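Local structure of probable GTP-binding protein EngB (Pyrococcus horikoshii, 2CXX) at residues A7-V12 with P109-F114; Y19-K24 with R173-I178; H74-N79 with Y115-E120; N143-K148 with K158-I163. The protein binds guanine nucleotides as a probable magnesium-dependent GTPase of the EngB family and is predicted to be needed for normal cell division and septation. All coordinates share one frame; numbering follows the deposited sequence.

Interaction 1 of 4, residues A7-V12 with P109-F114; sequences AGRSNV and PIDVEF. With GDP (guanosine-5'-diphosphate), chain D.
R9 and D111 carry the polar half of this contact. The NE of R9 gives a weak hydrogen bond to OD2 of D111, 3.4 Å long with an N-H...O angle of 160°, which is also a salt bridge. The carboxylate sits at the edge of the guanidinium, with the two planes 70° apart. The R9 chain bends at chi3 (-42°), which turns NE toward the carboxylate.

Two waters also bridge R9 and D111. One accepts from NH2 of R9 and donates to OD2 of D111, 2.7 Å away. The other accepts from the backbone N of R9 and donates to OD1 of D111, 2.6 Å away. Each carboxylate oxygen thus takes a water hydrogen.

The apolar contacts flank this pair. CG of R9 lies 3.8 Å from CG2 of I110. CB of A7, in strand 3-8, meets CE2 of the F114 ring at 3.6 Å.

Segment 7-12 opens the P-loop, and R9 to V12 form a type II turn. The backbone N of N11 donates to O1B of GDP at 2.8 Å. G13, K14 and S15 add further bonds to the nucleotide.

A leucine in place of R9 would probably leave D111 without its positive partner and the first water without its NH2 donor. The charge pair ties the start of the phosphate-binding loop to helix 110-120, but the direct bond is long. Much of the polar link therefore runs through the two waters, one of which holds the loop by its backbone.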
# COMPACT_ATOMS: atom_id res chain seq x y z
N ALA A 7 -3.36 1.21 0.94
CA ALA A 7 -3.76 0.56 -0.27
C ALA A 7 -2.72 -0.51 -0.61
O ALA A 7 -1.58 -0.46 -0.19
CB ALA A 7 -3.85 1.61 -1.40
N GLY A 8 -3.14 -1.51 -1.37
CA GLY A 8 -2.16 -2.54 -1.77
C GLY A 8 -2.87 -3.72 -2.44
O GLY A 8 -4.09 -3.83 -2.40
N ARG A 9 -2.12 -4.58 -3.11
CA ARG A 9 -2.78 -5.73 -3.72
C ARG A 9 -3.25 -6.68 -2.62
O ARG A 9 -2.71 -6.72 -1.50
CB ARG A 9 -1.80 -6.46 -4.67
CG ARG A 9 -1.51 -5.63 -5.91
CD ARG A 9 -0.48 -6.25 -6.87
NE ARG A 9 0.63 -6.82 -6.12
CZ ARG A 9 0.74 -8.10 -5.77
NH1 ARG A 9 -0.16 -9.02 -6.11
NH2 ARG A 9 1.64 -8.47 -4.88
N SER A 10 -4.27 -7.44 -2.92
CA SER A 10 -4.77 -8.39 -1.96
C SER A 10 -3.67 -9.40 -1.55
O SER A 10 -2.89 -9.85 -2.36
CB SER A 10 -5.97 -9.18 -2.58
OG SER A 10 -6.38 -10.18 -1.67
N ASN A 11 -3.66 -9.72 -0.28
CA ASN A 11 -2.78 -10.68 0.36
C ASN A 11 -1.34 -10.21 0.58
O ASN A 11 -0.45 -11.04 0.85
CB ASN A 11 -2.80 -12.02 -0.39
CG ASN A 11 -2.85 -13.23 0.57
OD1 ASN A 11 -3.81 -13.39 1.37
ND2 ASN A 11 -1.79 -14.04 0.55
N VAL A 12 -1.09 -8.89 0.51
CA VAL A 12 0.32 -8.40 0.71
C VAL A 12 0.59 -8.21 2.20
O VAL A 12 1.73 -7.96 2.59
CB VAL A 12 0.61 -7.03 -0.04
CG1 VAL A 12 0.47 -7.20 -1.59
CG2 VAL A 12 -0.36 -5.91 0.45
N PRO A 109 2.07 -3.32 -14.42
CA PRO A 109 1.82 -3.95 -13.11
C PRO A 109 1.01 -3.00 -12.21
O PRO A 109 1.21 -1.78 -12.22
CB PRO A 109 3.20 -4.19 -12.55
CG PRO A 109 4.10 -4.21 -13.81
CD PRO A 109 3.51 -3.13 -14.66
N ILE A 110 0.09 -3.58 -11.44
CA ILE A 110 -0.77 -2.81 -10.55
C ILE A 110 0.03 -1.90 -9.58
O ILE A 110 -0.32 -0.71 -9.33
CB ILE A 110 -1.59 -3.77 -9.67
CG1 ILE A 110 -2.61 -4.52 -10.51
CG2 ILE A 110 -2.27 -3.02 -8.56
CD1 ILE A 110 -3.34 -5.58 -9.71
N ASP A 111 1.06 -2.43 -8.98
CA ASP A 111 1.84 -1.65 -8.02
C ASP A 111 2.48 -0.40 -8.62
O ASP A 111 2.58 0.66 -7.98
CB ASP A 111 2.94 -2.50 -7.39
CG ASP A 111 2.42 -3.42 -6.26
OD1 ASP A 111 1.35 -3.20 -5.67
OD2 ASP A 111 3.10 -4.42 -6.01
N VAL A 112 2.98 -0.57 -9.84
CA VAL A 112 3.65 0.50 -10.56
C VAL A 112 2.58 1.53 -10.97
O VAL A 112 2.74 2.72 -10.78
CB VAL A 112 4.28 -0.07 -11.80
CG1 VAL A 112 4.71 1.06 -12.76
CG2 VAL A 112 5.44 -0.98 -11.44
N GLU A 113 1.48 1.04 -11.51
CA GLU A 113 0.40 1.89 -11.95
C GLU A 113 -0.09 2.72 -10.79
O GLU A 113 -0.26 3.95 -10.92
CB GLU A 113 -0.76 1.07 -12.52
CG GLU A 113 -1.81 1.97 -13.12
CD GLU A 113 -3.09 1.25 -13.54
OE1 GLU A 113 -3.98 1.91 -14.13
OE2 GLU A 113 -3.23 0.03 -13.26
N PHE A 114 -0.29 2.09 -9.64
CA PHE A 114 -0.83 2.83 -8.50
C PHE A 114 0.13 3.85 -7.87
O PHE A 114 -0.28 4.97 -7.54
CB PHE A 114 -1.34 1.88 -7.41
CG PHE A 114 -2.19 2.56 -6.41
CD1 PHE A 114 -3.42 3.05 -6.75
CD2 PHE A 114 -1.72 2.73 -5.12
CE1 PHE A 114 -4.19 3.74 -5.77
CE2 PHE A 114 -2.47 3.41 -4.14
CZ PHE A 114 -3.71 3.91 -4.49
PB GDP D . -4.31 -8.30 2.98
O1B GDP D . -5.15 -9.09 2.03
O2B GDP D . -3.20 -7.49 2.20
O3B GDP D . -5.00 -7.61 4.13
O3A GDP D . -3.42 -9.40 3.71
PA GDP D . -3.37 -10.11 5.14
O1A GDP D . -2.99 -9.12 6.18
O2A GDP D . -4.74 -10.81 5.46
O5' GDP D . -2.11 -11.10 5.03
C5' GDP D . -2.27 -12.00 3.98
C4' GDP D . -1.34 -13.20 4.18
O4' GDP D . 0.08 -12.73 4.30
C3' GDP D . -1.52 -14.00 5.42
O3' GDP D . -1.53 -15.43 5.48
C2' GDP D . -0.65 -13.28 6.47
O2' GDP D . -0.26 -14.24 7.53
C1' GDP D . 0.62 -13.12 5.62
N9 GDP D . 1.52 -12.05 6.05
C8 GDP D . 1.20 -10.71 6.37
N7 GDP D . 2.28 -10.07 6.69
C5 GDP D . 3.35 -10.93 6.61
C6 GDP D . 4.75 -10.81 6.82
O6 GDP D . 5.26 -9.80 7.17
N1 GDP D . 5.56 -11.93 6.62
C2 GDP D . 5.02 -13.12 6.22
N2 GDP D . 5.85 -14.20 6.04
N3 GDP D . 3.71 -13.25 6.02
C4 GDP D . 2.86 -12.18 6.20
O HOH W 1 2.90 -5.96 -3.86
O HOH W 2 0.70 -4.19 -3.37

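Interaction 2 of 4, residues Y19-K24 with R173-I178; sequences YRLTGK and RLKNRI
L21 of helix 14-22 meets the flank of helix 171-184, mainly through K175 and I178. At the start of the second segment, L174 faces L21 without close contact and packs on I126 and A128 of the central sheet.

K175 carries the contact. With CG anti to the backbone N (chi1 -159°) the chain heads for helix 14-22, and bends at chi3 and chi4 bring NZ round to the carbonyl of L21. The aliphatic part runs alongside L21 in the opposite direction, with CB of K175 4.0 Å from CD2 of L21. The ammonium then reaches the backbone: NZ of K175 gives a weak hydrogen bond to O of L21, 3.3 Å long. This carbonyl lies in the last turn of helix 14-22, and it also takes a weak bond from NE1 of W43.

One turn on, I178 adds a looser apolar touch. Its CD1 lies 4.4 Å from CD1 of L21. I178 also rests on I126.

The contact joins the helix that follows the P-loop to the C-terminal helix of the G domain. One lysine serves in two ways, its methylenes against a leucine and its charge on a carbonyl. Positive charge at the C-terminal end of a helix probably suits the helix dipole, though the long bond suggests a modest gain.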
# COMPACT_ATOMS: atom_id res chain seq x y z
N TYR A 19 -3.46 -3.68 11.68
CA TYR A 19 -3.62 -4.20 13.04
C TYR A 19 -2.34 -3.96 13.86
O TYR A 19 -2.43 -3.62 15.04
CB TYR A 19 -3.94 -5.71 12.98
CG TYR A 19 -3.86 -6.37 14.33
CD1 TYR A 19 -4.72 -6.01 15.36
CD2 TYR A 19 -2.87 -7.32 14.60
CE1 TYR A 19 -4.59 -6.58 16.62
CE2 TYR A 19 -2.77 -7.89 15.89
CZ TYR A 19 -3.63 -7.50 16.85
OH TYR A 19 -3.47 -8.03 18.11
N ARG A 20 -1.15 -4.22 13.30
CA ARG A 20 0.09 -3.94 14.05
C ARG A 20 0.22 -2.46 14.47
O ARG A 20 0.69 -2.12 15.57
CB ARG A 20 1.32 -4.28 13.23
CG ARG A 20 1.54 -5.72 13.07
CD ARG A 20 1.63 -6.39 14.43
NE ARG A 20 2.05 -7.77 14.27
CZ ARG A 20 2.44 -8.53 15.27
NH1 ARG A 20 2.46 -8.01 16.50
NH2 ARG A 20 2.79 -9.79 15.05
N LEU A 21 -0.20 -1.56 13.58
CA LEU A 21 -0.12 -0.13 13.80
C LEU A 21 -1.17 0.41 14.77
O LEU A 21 -0.90 1.24 15.61
CB LEU A 21 -0.30 0.61 12.44
CG LEU A 21 0.98 0.55 11.56
CD1 LEU A 21 0.69 1.23 10.18
CD2 LEU A 21 2.16 1.30 12.26
N THR A 22 -2.37 -0.12 14.69
CA THR A 22 -3.45 0.43 15.47
C THR A 22 -4.05 -0.44 16.56
O THR A 22 -4.85 0.04 17.33
CB THR A 22 -4.65 0.73 14.55
OG1 THR A 22 -5.15 -0.52 14.05
CG2 THR A 22 -4.23 1.57 13.31
N GLY A 23 -3.75 -1.72 16.55
CA GLY A 23 -4.37 -2.62 17.52
C GLY A 23 -5.81 -2.93 17.15
O GLY A 23 -6.54 -3.53 17.95
N LYS A 24 -6.27 -2.54 15.96
CA LYS A 24 -7.63 -2.82 15.52
C LYS A 24 -7.65 -3.82 14.36
O LYS A 24 -6.96 -3.63 13.35
CB LYS A 24 -8.32 -1.50 15.11
CG LYS A 24 -8.45 -0.60 16.34
CD LYS A 24 -9.14 0.69 16.09
CE LYS A 24 -9.42 1.39 17.37
NZ LYS A 24 -10.17 2.64 17.10
N ARG A 173 9.51 2.06 12.98
CA ARG A 173 10.14 2.98 12.04
C ARG A 173 9.11 3.46 10.99
O ARG A 173 9.12 4.63 10.56
CB ARG A 173 11.34 2.30 11.34
CG ARG A 173 12.32 1.57 12.26
CD ARG A 173 13.68 1.27 11.61
NE ARG A 173 14.24 2.45 10.95
CZ ARG A 173 15.10 3.32 11.50
NH1 ARG A 173 15.53 3.16 12.75
NH2 ARG A 173 15.50 4.37 10.79
N LEU A 174 8.19 2.55 10.60
CA LEU A 174 7.17 2.88 9.61
C LEU A 174 6.23 3.91 10.23
O LEU A 174 5.85 4.86 9.58
CB LEU A 174 6.42 1.62 9.13
CG LEU A 174 5.19 1.88 8.26
CD1 LEU A 174 5.61 2.71 7.03
CD2 LEU A 174 4.54 0.59 7.82
N LYS A 175 5.85 3.70 11.50
CA LYS A 175 4.99 4.65 12.18
C LYS A 175 5.70 6.02 12.25
O LYS A 175 5.11 7.04 11.96
CB LYS A 175 4.69 4.15 13.60
CG LYS A 175 3.45 4.75 14.22
CD LYS A 175 3.36 4.37 15.71
CE LYS A 175 3.46 2.84 15.91
NZ LYS A 175 2.18 2.20 16.44
N ASN A 176 6.96 6.04 12.61
CA ASN A 176 7.68 7.33 12.69
C ASN A 176 7.71 8.02 11.35
O ASN A 176 7.50 9.19 11.27
CB ASN A 176 9.12 7.10 13.12
CG ASN A 176 9.24 6.63 14.53
OD1 ASN A 176 8.36 6.90 15.36
ND2 ASN A 176 10.33 5.92 14.83
N ARG A 177 7.97 7.28 10.28
CA ARG A 177 7.97 7.86 8.92
C ARG A 177 6.62 8.51 8.58
O ARG A 177 6.55 9.61 8.07
CB ARG A 177 8.31 6.77 7.89
CG ARG A 177 8.50 7.22 6.40
CD ARG A 177 9.88 7.71 6.02
NE ARG A 177 10.03 9.10 6.43
CZ ARG A 177 9.92 10.18 5.65
NH1 ARG A 177 9.66 10.10 4.37
NH2 ARG A 177 10.00 11.39 6.21
N ILE A 178 5.53 7.80 8.81
CA ILE A 178 4.21 8.29 8.54
C ILE A 178 3.98 9.62 9.24
O ILE A 178 3.51 10.58 8.64
CB ILE A 178 3.16 7.29 9.04
CG1 ILE A 178 3.19 6.09 8.14
CG2 ILE A 178 1.77 7.94 9.14
CD1 ILE A 178 2.20 5.01 8.63

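Interaction 3 of 4, residues H74-N79 with Y115-E120; sequences HFIEDN and YQFLRE
The F117 ring meets helix 62-79 with its far end. CG of E77 lies at the edge of the ring, near its plane, 4.0 Å from CZ of F117. CG2 of I76 comes up obliquely and is 4.1 Å from CE2 of F117. The E77 carboxylate plane is turned 50° from the ring, and OE1 of E77 is 4.0 Å from CE1 of F117. The F117 side chain has CG anti to the backbone N (chi1 161°), which sends the ring across to the other helix.

Two more rings lie within helix 62-79. ND2 of N79 sits over the centre of the F75 ring, 3.3 Å above its plane. The same ND2 donates to O of F75 at 2.9 Å. That carbonyl also accepts from the backbone N of N79, so two bonds grip it near the end of the helix. On one face of the H74 ring lies the carboxylate carbon of D78, offset toward the rim.

The remaining contact is aliphatic. CG2 of I76 also meets CD2 of L118 at 4.1 Å, and the two side chains cross at about a right angle. I76 thus touches both F117 and L118, while E77 lies at the exposed margin.

Helices 62-79 and 110-120 run nearly parallel here, 21° apart, with axes 11.2 Å from each other. Both pack near the central sheet of the G domain. L118 rests on A86 of strand 85-91 and T125 of strand 125-130, and I76 also touches L121 and I123, between helix 110-120 and strand 125-130.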
# COMPACT_ATOMS: atom_id res chain seq x y z
N HIS A 74 -11.62 6.97 -7.85
CA HIS A 74 -12.56 8.07 -7.69
C HIS A 74 -12.50 8.65 -6.26
O HIS A 74 -12.44 9.84 -6.08
CB HIS A 74 -13.98 7.61 -8.08
CG HIS A 74 -14.95 8.75 -8.22
ND1 HIS A 74 -14.71 9.81 -9.07
CD2 HIS A 74 -16.07 9.07 -7.53
CE1 HIS A 74 -15.65 10.73 -8.90
NE2 HIS A 74 -16.48 10.31 -7.97
N PHE A 75 -12.48 7.80 -5.26
CA PHE A 75 -12.37 8.31 -3.90
C PHE A 75 -11.08 9.13 -3.72
O PHE A 75 -11.08 10.28 -3.24
CB PHE A 75 -12.36 7.15 -2.92
CG PHE A 75 -12.34 7.59 -1.49
CD1 PHE A 75 -13.54 7.78 -0.79
CD2 PHE A 75 -11.11 7.87 -0.87
CE1 PHE A 75 -13.52 8.23 0.51
CE2 PHE A 75 -11.08 8.33 0.44
CZ PHE A 75 -12.29 8.52 1.13
N ILE A 76 -9.96 8.55 -4.14
CA ILE A 76 -8.68 9.29 -3.93
C ILE A 76 -8.60 10.57 -4.76
O ILE A 76 -8.12 11.62 -4.29
CB ILE A 76 -7.46 8.36 -4.24
CG1 ILE A 76 -7.49 7.17 -3.30
CG2 ILE A 76 -6.15 9.14 -4.10
CD1 ILE A 76 -6.49 6.03 -3.63
N GLU A 77 -9.10 10.53 -5.98
CA GLU A 77 -9.12 11.77 -6.77
C GLU A 77 -10.01 12.79 -6.06
O GLU A 77 -9.61 13.94 -5.90
CB GLU A 77 -9.73 11.52 -8.15
CG GLU A 77 -8.74 10.94 -9.15
CD GLU A 77 -9.39 10.55 -10.48
OE1 GLU A 77 -8.63 10.40 -11.45
OE2 GLU A 77 -10.64 10.41 -10.57
N ASP A 78 -11.18 12.38 -5.61
CA ASP A 78 -12.12 13.34 -4.98
C ASP A 78 -11.72 13.89 -3.61
O ASP A 78 -12.11 15.01 -3.23
CB ASP A 78 -13.50 12.71 -4.82
CG ASP A 78 -14.21 12.49 -6.12
OD1 ASP A 78 -13.70 12.93 -7.15
OD2 ASP A 78 -15.31 11.88 -6.09
N ASN A 79 -10.98 13.10 -2.87
CA ASN A 79 -10.55 13.47 -1.53
C ASN A 79 -9.05 13.80 -1.45
O ASN A 79 -8.52 13.98 -0.35
CB ASN A 79 -10.84 12.32 -0.60
CG ASN A 79 -12.30 12.10 -0.37
OD1 ASN A 79 -12.91 12.75 0.51
ND2 ASN A 79 -12.91 11.20 -1.14
N TYR A 115 1.37 3.49 -7.70
CA TYR A 115 2.32 4.44 -7.15
C TYR A 115 2.42 5.65 -8.11
O TYR A 115 2.46 6.83 -7.70
CB TYR A 115 3.70 3.80 -6.98
CG TYR A 115 4.71 4.70 -6.32
CD1 TYR A 115 5.44 5.60 -7.07
CD2 TYR A 115 4.85 4.72 -4.93
CE1 TYR A 115 6.30 6.54 -6.47
CE2 TYR A 115 5.73 5.64 -4.31
CZ TYR A 115 6.45 6.54 -5.11
OH TYR A 115 7.36 7.42 -4.59
N GLN A 116 2.41 5.38 -9.41
CA GLN A 116 2.54 6.51 -10.33
C GLN A 116 1.29 7.34 -10.35
O GLN A 116 1.37 8.58 -10.52
CB GLN A 116 2.92 6.03 -11.72
CG GLN A 116 4.35 5.48 -11.73
CD GLN A 116 4.80 4.97 -13.11
OE1 GLN A 116 4.09 5.13 -14.10
NE2 GLN A 116 6.01 4.39 -13.17
N PHE A 117 0.14 6.71 -10.08
CA PHE A 117 -1.11 7.44 -10.02
C PHE A 117 -1.05 8.41 -8.81
O PHE A 117 -1.39 9.61 -8.93
CB PHE A 117 -2.28 6.45 -9.92
CG PHE A 117 -3.57 7.05 -9.40
CD1 PHE A 117 -4.37 7.90 -10.20
CD2 PHE A 117 -4.02 6.75 -8.11
CE1 PHE A 117 -5.58 8.42 -9.73
CE2 PHE A 117 -5.20 7.24 -7.62
CZ PHE A 117 -6.01 8.08 -8.41
N LEU A 118 -0.62 7.92 -7.66
CA LEU A 118 -0.54 8.79 -6.49
C LEU A 118 0.39 9.98 -6.76
O LEU A 118 0.17 11.09 -6.23
CB LEU A 118 -0.03 8.03 -5.27
CG LEU A 118 -1.02 6.93 -4.79
CD1 LEU A 118 -0.40 6.05 -3.73
CD2 LEU A 118 -2.32 7.59 -4.20
N ARG A 119 1.43 9.75 -7.56
CA ARG A 119 2.39 10.84 -7.86
C ARG A 119 1.72 11.90 -8.72
O ARG A 119 1.93 13.09 -8.49
CB ARG A 119 3.66 10.29 -8.53
CG ARG A 119 4.77 11.38 -8.89
CD ARG A 119 5.47 11.87 -7.60
NE ARG A 119 6.16 13.17 -7.77
CZ ARG A 119 7.48 13.33 -7.74
NH1 ARG A 119 8.26 12.26 -7.59
NH2 ARG A 119 8.00 14.56 -7.77
N GLU A 120 0.88 11.49 -9.66
CA GLU A 120 0.12 12.46 -10.49
C GLU A 120 -0.80 13.26 -9.61
O GLU A 120 -1.12 14.38 -9.95
CB GLU A 120 -0.76 11.78 -11.55
CG GLU A 120 0.01 11.17 -12.69
CD GLU A 120 -0.90 10.59 -13.76
OE1 GLU A 120 -2.11 10.93 -13.76
OE2 GLU A 120 -0.38 9.81 -14.60

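Interaction 4 of 4, residues N143-K148 with K158-I163; sequences NFLAEK and KVFIPI
F160 packs against L145 and A146, where the edge strand 160-162 of the GTPase sheet meets helix 138-149. The arrangement belongs to the Rossmann-like alpha/beta fold of P-loop GTPases. Helix 138-149 follows strand 125-130 and comes before strand 160-162, which runs parallel to strand 125-130 and next to it in the sheet. This is a beta-alpha-beta crossover, with the short helix 156-159 included in the connection.

The contact across the segments is wholly apolar. The far end of the F160 ring points at the helix. CB of L145 is 3.6 Å from CE2 of F160. Across the ring, CE1 of F160 is 3.7 Å from CB of A146. Both residues approach the ring obliquely. CG of F160 is anti to its carbonyl carbon (chi1 -65°), an orientation that carries the ring away from the strand and onto the helix.

From the preceding residue, at the end of the short helix 156-159, CG1 of V159 lies over one face of the F160 ring, 3.9 Å above the plane and offset toward the rim. Beyond these residues the ring touches V127 and V129 of strand 125-130 and I142 of helix 138-149. It therefore fills space between that helix and the sheet.

A serine in place of F160 would probably open a gap beside L145 and A146 and leave the helix less firmly seated on the sheet edge.

Polar contacts stay inside the helix or lead elsewhere. The ion pair of K148 and E147 is long, and NZ of K148 has a second partner in E103. The small A146 lets the ring come right up to the helix backbone: CZ of F160 lies 3.7 Å from both N and CA of A146.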
# COMPACT_ATOMS: atom_id res chain seq x y z
N ASN A 143 15.78 -1.50 -4.58
CA ASN A 143 16.37 -0.77 -5.69
C ASN A 143 15.59 -1.05 -6.95
O ASN A 143 15.42 -0.15 -7.78
CB ASN A 143 17.82 -1.17 -5.94
CG ASN A 143 18.76 -0.63 -4.88
OD1 ASN A 143 18.41 0.30 -4.15
ND2 ASN A 143 19.95 -1.17 -4.81
N PHE A 144 15.12 -2.29 -7.11
CA PHE A 144 14.34 -2.65 -8.29
C PHE A 144 13.02 -1.87 -8.30
O PHE A 144 12.62 -1.31 -9.33
CB PHE A 144 14.05 -4.20 -8.25
CG PHE A 144 13.23 -4.69 -9.38
CD1 PHE A 144 13.83 -5.02 -10.59
CD2 PHE A 144 11.85 -4.84 -9.25
CE1 PHE A 144 13.07 -5.47 -11.64
CE2 PHE A 144 11.08 -5.28 -10.26
CZ PHE A 144 11.67 -5.61 -11.48
N LEU A 145 12.32 -1.86 -7.16
CA LEU A 145 11.05 -1.19 -7.08
C LEU A 145 11.23 0.30 -7.29
O LEU A 145 10.40 0.94 -7.90
CB LEU A 145 10.40 -1.46 -5.70
CG LEU A 145 10.02 -2.91 -5.34
CD1 LEU A 145 9.30 -2.97 -3.99
CD2 LEU A 145 9.11 -3.42 -6.41
N ALA A 146 12.32 0.86 -6.79
CA ALA A 146 12.53 2.30 -6.95
C ALA A 146 12.66 2.63 -8.44
O ALA A 146 12.06 3.58 -8.91
CB ALA A 146 13.77 2.77 -6.16
N GLU A 147 13.40 1.81 -9.20
CA GLU A 147 13.54 2.06 -10.62
C GLU A 147 12.17 1.90 -11.35
O GLU A 147 11.83 2.71 -12.19
CB GLU A 147 14.60 1.06 -11.16
CG GLU A 147 15.25 1.39 -12.50
CD GLU A 147 14.43 1.03 -13.67
OE1 GLU A 147 13.73 0.00 -13.61
OE2 GLU A 147 14.48 1.75 -14.70
N LYS A 148 11.38 0.88 -10.98
CA LYS A 148 10.10 0.66 -11.67
C LYS A 148 9.04 1.71 -11.31
O LYS A 148 8.18 2.05 -12.15
CB LYS A 148 9.56 -0.75 -11.34
CG LYS A 148 10.43 -1.89 -11.91
CD LYS A 148 10.37 -1.89 -13.41
CE LYS A 148 11.44 -2.79 -14.01
NZ LYS A 148 11.49 -2.68 -15.51
N LYS A 158 13.58 7.37 1.90
CA LYS A 158 12.49 8.20 2.41
C LYS A 158 11.14 7.55 2.03
O LYS A 158 10.11 7.70 2.70
CB LYS A 158 12.54 9.60 1.79
CG LYS A 158 13.81 10.42 2.15
CD LYS A 158 13.88 10.67 3.67
CE LYS A 158 15.21 11.35 4.02
NZ LYS A 158 16.39 10.60 3.43
N VAL A 159 11.19 6.82 0.93
CA VAL A 159 9.98 6.21 0.39
C VAL A 159 9.76 4.77 0.80
O VAL A 159 8.67 4.42 1.29
CB VAL A 159 9.98 6.27 -1.14
CG1 VAL A 159 8.71 5.60 -1.70
CG2 VAL A 159 10.03 7.73 -1.58
N PHE A 160 10.79 3.96 0.62
CA PHE A 160 10.72 2.51 0.87
C PHE A 160 11.12 2.06 2.26
O PHE A 160 12.28 2.15 2.64
CB PHE A 160 11.56 1.76 -0.17
CG PHE A 160 11.04 1.91 -1.55
CD1 PHE A 160 11.54 2.89 -2.37
CD2 PHE A 160 10.05 1.03 -2.04
CE1 PHE A 160 11.08 3.02 -3.66
CE2 PHE A 160 9.57 1.14 -3.34
CZ PHE A 160 10.11 2.14 -4.15
N ILE A 161 10.14 1.58 3.02
CA ILE A 161 10.42 1.12 4.38
C ILE A 161 10.14 -0.38 4.50
O ILE A 161 8.97 -0.82 4.49
CB ILE A 161 9.50 1.83 5.43
CG1 ILE A 161 9.56 3.35 5.24
CG2 ILE A 161 9.92 1.43 6.85
CD1 ILE A 161 10.87 3.99 5.52
N PRO A 162 11.20 -1.19 4.58
CA PRO A 162 10.92 -2.62 4.71
C PRO A 162 10.43 -2.98 6.14
O PRO A 162 10.94 -2.49 7.16
CB PRO A 162 12.24 -3.27 4.32
CG PRO A 162 13.26 -2.25 4.70
CD PRO A 162 12.64 -0.91 4.44
N ILE A 163 9.42 -3.84 6.21
CA ILE A 163 8.86 -4.25 7.51
C ILE A 163 8.43 -5.73 7.45
O ILE A 163 8.40 -6.34 6.37
CB ILE A 163 7.54 -3.46 7.83
CG1 ILE A 163 6.61 -3.61 6.61
CG2 ILE A 163 7.79 -1.94 7.96
CD1 ILE A 163 5.21 -3.13 6.83

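Interaction 1 is the one at the nucleotide: its loop holds part of the GDP pocket. Interactions 1 and 3 share helix 110-120 and touch where CZ of F114 meets CD1 of I76 at 3.6 Å. Interaction 4 reaches the same sheet as interaction 1, and CG1 of V112 lies 3.7 Å from O of K148. Its I163 belongs to the predicted GTP site, but L145 is about 14 Å from GDP, measured from its side chain. Interactions 2 and 4 meet through R177, whose NH1 probably bonds O of K158 at 3.0 Å. Interactions 2 and 3 do not touch; their centres are 22 Å apart.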